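Local coordinates for protein glycoside hydrolase YxiA (Bacillus licheniformis, PDB 3LV4) that probably hydrolyses glycosidic bonds in L-arabinan, as a calcium-binding member of glycoside hydrolase family 43, at residues Pro6-Val11 and Arg339-Lys344; Val334-Arg339 and Leu414-Ala419. All coordinates share one frame; numbering follows the deposited sequence.

Contact 1 of 2, residues Pro6-Val11 and Arg339-Lys344; sequences PVFSEV and RYAGEK
Arg339 and Phe8 lie one over the other, the guanidinium spread across one face of the phenyl ring with their planes 9° apart. Arg339 CZ is 4.0 Å from the centroid of the Phe8 ring, a cation-pi contact, and Arg339 CD sits over the same face in a CH-pi contact, also 4.0 Å from that centroid. The arginine chain and the ring run past each other in opposite directions, which puts CG and CD of Arg339 by the CZ tip of the ring, NE over CE1 and CD1, and the terminal nitrogens near CG and CB of Phe8. The bend at chi3 (-58°) helps lay the chain along the ring. Beyond the ring, the tip of Arg339 meets Glu10 end-on: NH2 bonds OE1 of Glu10 at 2.8 Å and NH1 bonds OE2 of Glu10 at 3.0 Å. Both oxygens use syn lone pairs, and the nearly coplanar groups form a bidentate salt bridge that fixes the rotation of the guanidinium and holds it flat on Phe8. Arg321 makes a long, weak ion pair with the same carboxylate. At the ring edge, Tyr340 O comes within 3.3 Å of Phe8 CE1, while Ala341 CB touches Phe8 CZ obliquely at 4.2 Å and Pro6 CB at 4.1 Å. Met41 and Trp417 extend this apolar patch. The N-terminal segment, backbone-bonded to Met41, Trp43 and Val320, thus lies between the edge of the first blade and strand 319-327 of the last blade of the five-bladed beta-propeller characteristic of family 43, and the stacked, salt-bridged arginine clips the exit from that propeller onto it at the surface.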
ATOM      1  N   PRO A   6      14.395   2.419 -20.831  1.00 31.34           N
ATOM      2  CA  PRO A   6      14.291   2.823 -19.424  1.00 27.80           C
ATOM      3  C   PRO A   6      15.425   2.252 -18.587  1.00 27.02           C
ATOM      4  O   PRO A   6      15.915   1.155 -18.852  1.00 26.58           O
ATOM      5  CB  PRO A   6      12.954   2.223 -18.973  1.00 26.65           C
ATOM      6  CG  PRO A   6      12.648   1.171 -19.961  1.00 31.05           C
ATOM      7  CD  PRO A   6      13.249   1.601 -21.258  1.00 31.70           C
ATOM      8  N   VAL A   7      15.834   3.009 -17.580  1.00 25.28           N
ATOM      9  CA  VAL A   7      16.881   2.582 -16.668  1.00 25.80           C
ATOM     10  C   VAL A   7      16.344   2.628 -15.247  1.00 21.89           C
ATOM     11  O   VAL A   7      15.714   3.601 -14.850  1.00 23.34           O
ATOM     12  CB  VAL A   7      18.121   3.483 -16.788  1.00 29.00           C
ATOM     13  CG1 VAL A   7      19.150   3.120 -15.732  1.00 31.17           C
ATOM     14  CG2 VAL A   7      18.717   3.368 -18.184  1.00 30.47           C
ATOM     15  N   PHE A   8      16.583   1.560 -14.494  1.00 18.52           N
ATOM     16  CA  PHE A   8      16.165   1.491 -13.099  1.00 17.59           C
ATOM     17  C   PHE A   8      17.385   1.347 -12.205  1.00 17.62           C
ATOM     18  O   PHE A   8      18.376   0.736 -12.605  1.00 20.22           O
ATOM     19  CB  PHE A   8      15.235   0.295 -12.882  1.00 17.03           C
ATOM     20  CG  PHE A   8      13.987   0.334 -13.724  1.00 16.98           C
ATOM     21  CD1 PHE A   8      12.889   1.080 -13.329  1.00 16.09           C
ATOM     22  CD2 PHE A   8      13.915  -0.379 -14.913  1.00 20.07           C
ATOM     23  CE1 PHE A   8      11.736   1.119 -14.107  1.00 17.22           C
ATOM     24  CE2 PHE A   8      12.770  -0.346 -15.696  1.00 18.53           C
ATOM     25  CZ  PHE A   8      11.675   0.404 -15.290  1.00 17.50           C
ATOM     26  N   SER A   9      17.315   1.926 -11.008  1.00 13.75           N
ATOM     27  CA  SER A   9      18.340   1.731  -9.988  1.00 15.41           C
ATOM     28  C   SER A   9      17.603   1.338  -8.722  1.00 13.80           C
ATOM     29  O   SER A   9      16.752   2.091  -8.247  1.00 12.38           O
ATOM     30  CB  SER A   9      19.137   3.019  -9.754  1.00 16.69           C
ATOM     31  OG  SER A   9      19.658   3.516 -10.974  1.00 21.11           O
ATOM     32  N   GLU A  10      17.916   0.162  -8.187  1.00 12.73           N
ATOM     33  CA  GLU A  10      17.091  -0.436  -7.143  1.00 13.27           C
ATOM     34  C   GLU A  10      17.526  -0.040  -5.743  1.00 12.49           C
ATOM     35  O   GLU A  10      18.707   0.225  -5.486  1.00 13.52           O
ATOM     36  CB  GLU A  10      17.104  -1.972  -7.244  1.00 13.82           C
ATOM     37  CG  GLU A  10      16.957  -2.550  -8.651  1.00 14.98           C
ATOM     38  CD  GLU A  10      15.624  -2.228  -9.311  1.00 15.41           C
ATOM     39  OE1 GLU A  10      14.783  -1.529  -8.704  1.00 14.82           O
ATOM     40  OE2 GLU A  10      15.419  -2.685 -10.456  1.00 16.90           O
ATOM     41  N   VAL A  11      16.558  -0.007  -4.833  1.00 10.37           N
ATOM     42  CA  VAL A  11      16.859   0.203  -3.426  1.00 11.21           C
ATOM     43  C   VAL A  11      16.055  -0.740  -2.558  1.00 11.67           C
ATOM     44  O   VAL A  11      15.062  -1.328  -2.996  1.00 10.95           O
ATOM     45  CB  VAL A  11      16.609   1.664  -2.960  1.00 11.06           C
ATOM     46  CG1 VAL A  11      17.631   2.617  -3.598  1.00 12.32           C
ATOM     47  CG2 VAL A  11      15.159   2.099  -3.247  1.00 11.14           C
ATOM     48  N   ARG A 339       5.974  -2.159 -13.768  1.00  9.21           N
ATOM     49  CA  ARG A 339       6.506  -1.034 -13.009  1.00  8.56           C
ATOM     50  C   ARG A 339       6.588   0.226 -13.877  1.00 10.28           C
ATOM     51  O   ARG A 339       6.698   0.150 -15.106  1.00 10.55           O
ATOM     52  CB  ARG A 339       7.888  -1.375 -12.418  1.00  8.22           C
ATOM     53  CG  ARG A 339       8.991  -1.481 -13.461  1.00 10.01           C
ATOM     54  CD  ARG A 339      10.239  -2.157 -12.916  1.00 12.63           C
ATOM     55  NE  ARG A 339      10.802  -1.485 -11.749  1.00 13.44           N
ATOM     56  CZ  ARG A 339      12.004  -1.767 -11.249  1.00 12.36           C
ATOM     57  NH1 ARG A 339      12.753  -2.704 -11.820  1.00 13.21           N
ATOM     58  NH2 ARG A 339      12.460  -1.119 -10.185  1.00 13.57           N
ATOM     59  N   TYR A 340       6.539   1.382 -13.224  1.00  9.17           N
ATOM     60  CA  TYR A 340       6.517   2.670 -13.910  1.00  8.94           C
ATOM     61  C   TYR A 340       7.799   2.956 -14.682  1.00 11.52           C
ATOM     62  O   TYR A 340       8.894   2.875 -14.127  1.00 12.71           O
ATOM     63  CB  TYR A 340       6.268   3.792 -12.901  1.00  9.49           C
ATOM     64  CG  TYR A 340       6.202   5.163 -13.531  1.00 10.54           C
ATOM     65  CD1 TYR A 340       5.217   5.471 -14.461  1.00 12.01           C
ATOM     66  CD2 TYR A 340       7.117   6.150 -13.192  1.00 10.52           C
ATOM     67  CE1 TYR A 340       5.148   6.721 -15.043  1.00 13.23           C
ATOM     68  CE2 TYR A 340       7.055   7.404 -13.766  1.00 13.31           C
ATOM     69  CZ  TYR A 340       6.063   7.685 -14.688  1.00 14.47           C
ATOM     70  OH  TYR A 340       5.994   8.929 -15.273  1.00 16.86           O
ATOM     71  N   ALA A 341       7.649   3.317 -15.955  1.00 12.11           N
ATOM     72  CA  ALA A 341       8.789   3.622 -16.813  1.00 14.27           C
ATOM     73  C   ALA A 341       8.581   4.926 -17.580  1.00 14.81           C
ATOM     74  O   ALA A 341       9.190   5.142 -18.632  1.00 16.39           O
ATOM     75  CB  ALA A 341       9.047   2.478 -17.774  1.00 15.00           C
ATOM     76  N   GLY A 342       7.721   5.792 -17.056  1.00 14.62           N
ATOM     77  CA  GLY A 342       7.476   7.080 -17.683  1.00 14.62           C
ATOM     78  C   GLY A 342       6.280   7.099 -18.619  1.00 16.26           C
ATOM     79  O   GLY A 342       5.998   8.116 -19.257  1.00 18.59           O
ATOM     80  N   GLU A 343       5.576   5.977 -18.709  1.00 14.80           N
ATOM     81  CA  GLU A 343       4.462   5.850 -19.648  1.00 15.26           C
ATOM     82  C   GLU A 343       3.266   6.685 -19.207  1.00 15.36           C
ATOM     83  O   GLU A 343       3.112   7.002 -18.028  1.00 16.32           O
ATOM     84  CB  GLU A 343       4.044   4.378 -19.806  1.00 15.73           C
ATOM     85  CG  GLU A 343       3.185   3.826 -18.663  1.00 14.18           C
ATOM     86  CD  GLU A 343       3.980   3.451 -17.424  1.00 13.73           C
ATOM     87  OE1 GLU A 343       5.230   3.451 -17.478  1.00 14.03           O
ATOM     88  OE2 GLU A 343       3.346   3.154 -16.388  1.00 13.44           O
ATOM     89  N   LYS A 344       2.417   7.045 -20.158  1.00 16.47           N
ATOM     90  CA  LYS A 344       1.209   7.783 -19.824  1.00 20.58           C
ATOM     91  C   LYS A 344       0.022   7.229 -20.590  1.00 20.01           C
ATOM     92  O   LYS A 344       0.189   6.546 -21.600  1.00 19.58           O
ATOM     93  CB  LYS A 344       1.380   9.274 -20.121  1.00 26.25           C
ATOM     94  CG  LYS A 344       1.567   9.592 -21.583  1.00 32.00           C
ATOM     95  CD  LYS A 344       1.827  11.079 -21.768  1.00 38.82           C
ATOM     96  CE  LYS A 344       1.957  11.441 -23.236  1.00 44.42           C
ATOM     97  NZ  LYS A 344       2.188  12.906 -23.432  1.00 47.41           N
TER

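Contact 2 of 2, residues Val334-Arg339 and Leu414-Ala419; sequences VVAPHR and LRQWDA
Gln416 reaches His338 with CG anti to its own carbonyl carbon (chi1 -67°) and an extended continuation (chi2 -154°), a shape that carries the amide from strand 407-418 across to the chain leaving strand 333-335. There the amide takes both polar atoms of one backbone residue: His338 N donates to Gln416 OE1 at 2.8 Å, and Gln416 NE2 donates to His338 O at 2.9 Å. The second bond is less regular, since NE2 stands 43° above the plane of the carbonyl it serves. Donor and acceptor together fix which way round the buried amide sits, and a weak hydrogen bond from NE2 to OE2 of Glu343 adds to its hold. Gln416 OE1 is also packed against Pro337 CD, 3.3 Å away, the proline ring crossing the glutamine chain at about a right angle.

His338 CB lies 3.5 Å from Trp417 O, and Asp418 CB is over one face of the imidazole, toward its rim. The ring's NE2 is held by Ser441. Two waters extend the polar seam: one accepts from Trp417 N and donates to Arg339 O, each at 3.0 Å, while the other donates to Arg339 O and, at 2.7 Å, to Trp417 O. At the opposite end Ala336 CB rests on Leu414 CD2, 3.8 Å apart, an apolar close to the seam.

Strand 407-418 pairs with strand 423-432, whose Thr427 touches both Pro337 and Gln416, and Trp439 of strand 437-442 packs on Pro337. On the propeller side, Ala336 bonds through its backbone to Gln324 of strand 319-327, so the connecting segment lies between the last propeller blade and the strands of the C-terminal beta domain.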
ATOM      1  N   VAL A 334      -7.027   0.894 -10.461  1.00  8.07           N
ATOM      2  CA  VAL A 334      -6.456  -0.370 -10.915  1.00  8.13           C
ATOM      3  C   VAL A 334      -4.944  -0.191 -11.070  1.00 10.04           C
ATOM      4  O   VAL A 334      -4.474   0.884 -11.454  1.00 11.13           O
ATOM      5  CB  VAL A 334      -7.098  -0.870 -12.237  1.00  8.00           C
ATOM      6  CG1 VAL A 334      -8.617  -1.022 -12.076  1.00  7.90           C
ATOM      7  CG2 VAL A 334      -6.773   0.072 -13.396  1.00 11.31           C
ATOM      8  N   VAL A 335      -4.185  -1.229 -10.734  1.00  7.45           N
ATOM      9  CA  VAL A 335      -2.729  -1.158 -10.819  1.00  7.69           C
ATOM     10  C   VAL A 335      -2.257  -1.575 -12.215  1.00  7.61           C
ATOM     11  O   VAL A 335      -2.612  -2.652 -12.700  1.00  9.24           O
ATOM     12  CB  VAL A 335      -2.076  -2.067  -9.749  1.00  8.80           C
ATOM     13  CG1 VAL A 335      -0.553  -1.885  -9.716  1.00  9.98           C
ATOM     14  CG2 VAL A 335      -2.678  -1.776  -8.385  1.00  9.47           C
ATOM     15  N   ALA A 336      -1.460  -0.727 -12.862  1.00  9.53           N
ATOM     16  CA  ALA A 336      -0.826  -1.109 -14.123  1.00  9.71           C
ATOM     17  C   ALA A 336       0.030  -2.349 -13.869  1.00  9.44           C
ATOM     18  O   ALA A 336       0.694  -2.436 -12.844  1.00 10.33           O
ATOM     19  CB  ALA A 336       0.034   0.033 -14.646  1.00  9.60           C
ATOM     20  N   PRO A 337      -0.002  -3.330 -14.784  1.00  9.31           N
ATOM     21  CA  PRO A 337       0.698  -4.594 -14.495  1.00  8.21           C
ATOM     22  C   PRO A 337       2.227  -4.486 -14.390  1.00  9.50           C
ATOM     23  O   PRO A 337       2.835  -5.283 -13.681  1.00 11.47           O
ATOM     24  CB  PRO A 337       0.307  -5.495 -15.676  1.00  7.26           C
ATOM     25  CG  PRO A 337      -1.009  -4.914 -16.176  1.00  8.45           C
ATOM     26  CD  PRO A 337      -0.844  -3.420 -15.994  1.00  7.79           C
ATOM     27  N   HIS A 338       2.839  -3.529 -15.083  1.00  9.78           N
ATOM     28  CA  HIS A 338       4.296  -3.372 -15.039  1.00 10.83           C
ATOM     29  C   HIS A 338       4.750  -2.121 -14.295  1.00 11.15           C
ATOM     30  O   HIS A 338       4.014  -1.137 -14.223  1.00 11.28           O
ATOM     31  CB  HIS A 338       4.881  -3.373 -16.448  1.00 10.59           C
ATOM     32  CG  HIS A 338       4.588  -4.622 -17.205  1.00 13.88           C
ATOM     33  ND1 HIS A 338       5.102  -5.848 -16.833  1.00 16.27           N
ATOM     34  CD2 HIS A 338       3.808  -4.853 -18.285  1.00 12.88           C
ATOM     35  CE1 HIS A 338       4.664  -6.775 -17.666  1.00 14.26           C
ATOM     36  NE2 HIS A 338       3.877  -6.198 -18.556  1.00 12.24           N
ATOM     37  N   ARG A 339       5.974  -2.159 -13.768  1.00  9.21           N
ATOM     38  CA  ARG A 339       6.506  -1.034 -13.009  1.00  8.56           C
ATOM     39  C   ARG A 339       6.588   0.226 -13.877  1.00 10.28           C
ATOM     40  O   ARG A 339       6.698   0.150 -15.106  1.00 10.55           O
ATOM     41  CB  ARG A 339       7.888  -1.375 -12.418  1.00  8.22           C
ATOM     42  CG  ARG A 339       8.991  -1.481 -13.461  1.00 10.01           C
ATOM     43  CD  ARG A 339      10.239  -2.157 -12.916  1.00 12.63           C
ATOM     44  NE  ARG A 339      10.802  -1.485 -11.749  1.00 13.44           N
ATOM     45  CZ  ARG A 339      12.004  -1.767 -11.249  1.00 12.36           C
ATOM     46  NH1 ARG A 339      12.753  -2.704 -11.820  1.00 13.21           N
ATOM     47  NH2 ARG A 339      12.460  -1.119 -10.185  1.00 13.57           N
ATOM     48  N   LEU A 414      -3.225   0.314 -21.101  1.00  9.45           N
ATOM     49  CA  LEU A 414      -2.048   1.167 -20.983  1.00 10.22           C
ATOM     50  C   LEU A 414      -0.856   0.524 -21.676  1.00 11.00           C
ATOM     51  O   LEU A 414      -0.530  -0.632 -21.404  1.00 10.82           O
ATOM     52  CB  LEU A 414      -1.708   1.387 -19.508  1.00 11.31           C
ATOM     53  CG  LEU A 414      -0.506   2.291 -19.220  1.00 11.50           C
ATOM     54  CD1 LEU A 414      -0.779   3.737 -19.713  1.00 12.23           C
ATOM     55  CD2 LEU A 414      -0.132   2.263 -17.734  1.00 12.29           C
ATOM     56  N   ARG A 415      -0.201   1.261 -22.572  1.00 11.41           N
ATOM     57  CA  ARG A 415       1.051   0.772 -23.144  1.00 12.28           C
ATOM     58  C   ARG A 415       2.169   0.923 -22.121  1.00 12.07           C
ATOM     59  O   ARG A 415       2.335   1.983 -21.524  1.00 12.87           O
ATOM     60  CB  ARG A 415       1.419   1.540 -24.414  1.00 17.14           C
ATOM     61  CG  ARG A 415       0.476   1.331 -25.570  1.00 22.64           C
ATOM     62  CD  ARG A 415       1.015   2.033 -26.819  1.00 29.76           C
ATOM     63  NE  ARG A 415       0.131   1.884 -27.973  1.00 36.00           N
ATOM     64  CZ  ARG A 415      -0.982   2.588 -28.160  1.00 40.61           C
ATOM     65  NH1 ARG A 415      -1.365   3.482 -27.254  1.00 41.29           N
ATOM     66  NH2 ARG A 415      -1.725   2.391 -29.244  1.00 41.48           N
ATOM     67  N   GLN A 416       2.945  -0.138 -21.939  1.00 11.52           N
ATOM     68  CA  GLN A 416       3.967  -0.169 -20.911  1.00 11.84           C
ATOM     69  C   GLN A 416       5.256  -0.784 -21.413  1.00 13.93           C
ATOM     70  O   GLN A 416       5.277  -1.451 -22.446  1.00 15.24           O
ATOM     71  CB  GLN A 416       3.488  -1.001 -19.729  1.00 11.82           C
ATOM     72  CG  GLN A 416       2.340  -0.399 -18.970  1.00 10.86           C
ATOM     73  CD  GLN A 416       2.331  -0.886 -17.541  1.00 11.51           C
ATOM     74  OE1 GLN A 416       1.871  -1.987 -17.250  1.00 11.61           O
ATOM     75  NE2 GLN A 416       2.868  -0.076 -16.644  1.00 11.49           N
ATOM     76  N   TRP A 417       6.322  -0.562 -20.656  1.00 13.51           N
ATOM     77  CA  TRP A 417       7.582  -1.247 -20.857  1.00 15.22           C
ATOM     78  C   TRP A 417       7.592  -2.564 -20.079  1.00 18.75           C
ATOM     79  O   TRP A 417       7.331  -2.587 -18.876  1.00 20.80           O
ATOM     80  CB  TRP A 417       8.716  -0.352 -20.359  1.00 18.23           C
ATOM     81  CG  TRP A 417      10.077  -0.944 -20.457  1.00 23.32           C
ATOM     82  CD1 TRP A 417      10.841  -1.432 -19.433  1.00 25.15           C
ATOM     83  CD2 TRP A 417      10.854  -1.098 -21.648  1.00 25.55           C
ATOM     84  NE1 TRP A 417      12.049  -1.882 -19.918  1.00 26.67           N
ATOM     85  CE2 TRP A 417      12.080  -1.688 -21.274  1.00 25.77           C
ATOM     86  CE3 TRP A 417      10.631  -0.797 -22.994  1.00 24.26           C
ATOM     87  CZ2 TRP A 417      13.077  -1.979 -22.195  1.00 26.73           C
ATOM     88  CZ3 TRP A 417      11.620  -1.088 -23.905  1.00 26.14           C
ATOM     89  CH2 TRP A 417      12.827  -1.674 -23.504  1.00 28.59           C
ATOM     90  N   ASP A 418       7.885  -3.661 -20.765  1.00 19.41           N
ATOM     91  CA  ASP A 418       8.065  -4.948 -20.095  1.00 23.84           C
ATOM     92  C   ASP A 418       9.552  -5.169 -19.906  1.00 29.04           C
ATOM     93  O   ASP A 418      10.290  -5.323 -20.879  1.00 26.92           O
ATOM     94  CB  ASP A 418       7.467  -6.092 -20.914  1.00 27.59           C
ATOM     95  CG  ASP A 418       7.824  -7.457 -20.357  1.00 31.95           C
ATOM     96  OD1 ASP A 418       7.946  -7.593 -19.121  1.00 33.49           O
ATOM     97  OD2 ASP A 418       7.986  -8.399 -21.158  1.00 34.50           O
ATOM     98  N   ALA A 419       9.988  -5.184 -18.651  1.00 34.63           N
ATOM     99  CA  ALA A 419      11.412  -5.225 -18.337  1.00 42.87           C
ATOM    100  C   ALA A 419      12.029  -6.625 -18.392  1.00 47.23           C
ATOM    101  O   ALA A 419      13.161  -6.817 -17.952  1.00 49.89           O
ATOM    102  CB  ALA A 419      11.672  -4.581 -16.975  1.00 45.00           C
TER
HETATM  103  O   HOH W   1       5.944   0.677 -17.937  1.00 15.05           O
HETATM  104  O   HOH W   2       8.593  -1.493 -16.775  1.00 19.53           O

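Arg339 belongs to both contacts and divides its work: its side chain serves contact 1, while its carbonyl oxygen takes the waters of contact 2. Contact 1 is a surface contact, where a charged pair and a stacked ring join the N-terminal segment to the linker. Contact 2 is partly buried and depends on a neutral amide gripping backbone atoms, with bridging waters and a small apolar end. The two lie about 10 Å apart between centres and also touch directly, Pro6 packing on Trp417 and Glu343 on the backbone of Arg415. Together they hold the linker between propeller and C-terminal domain from the N-terminal segment and from strand 407-418.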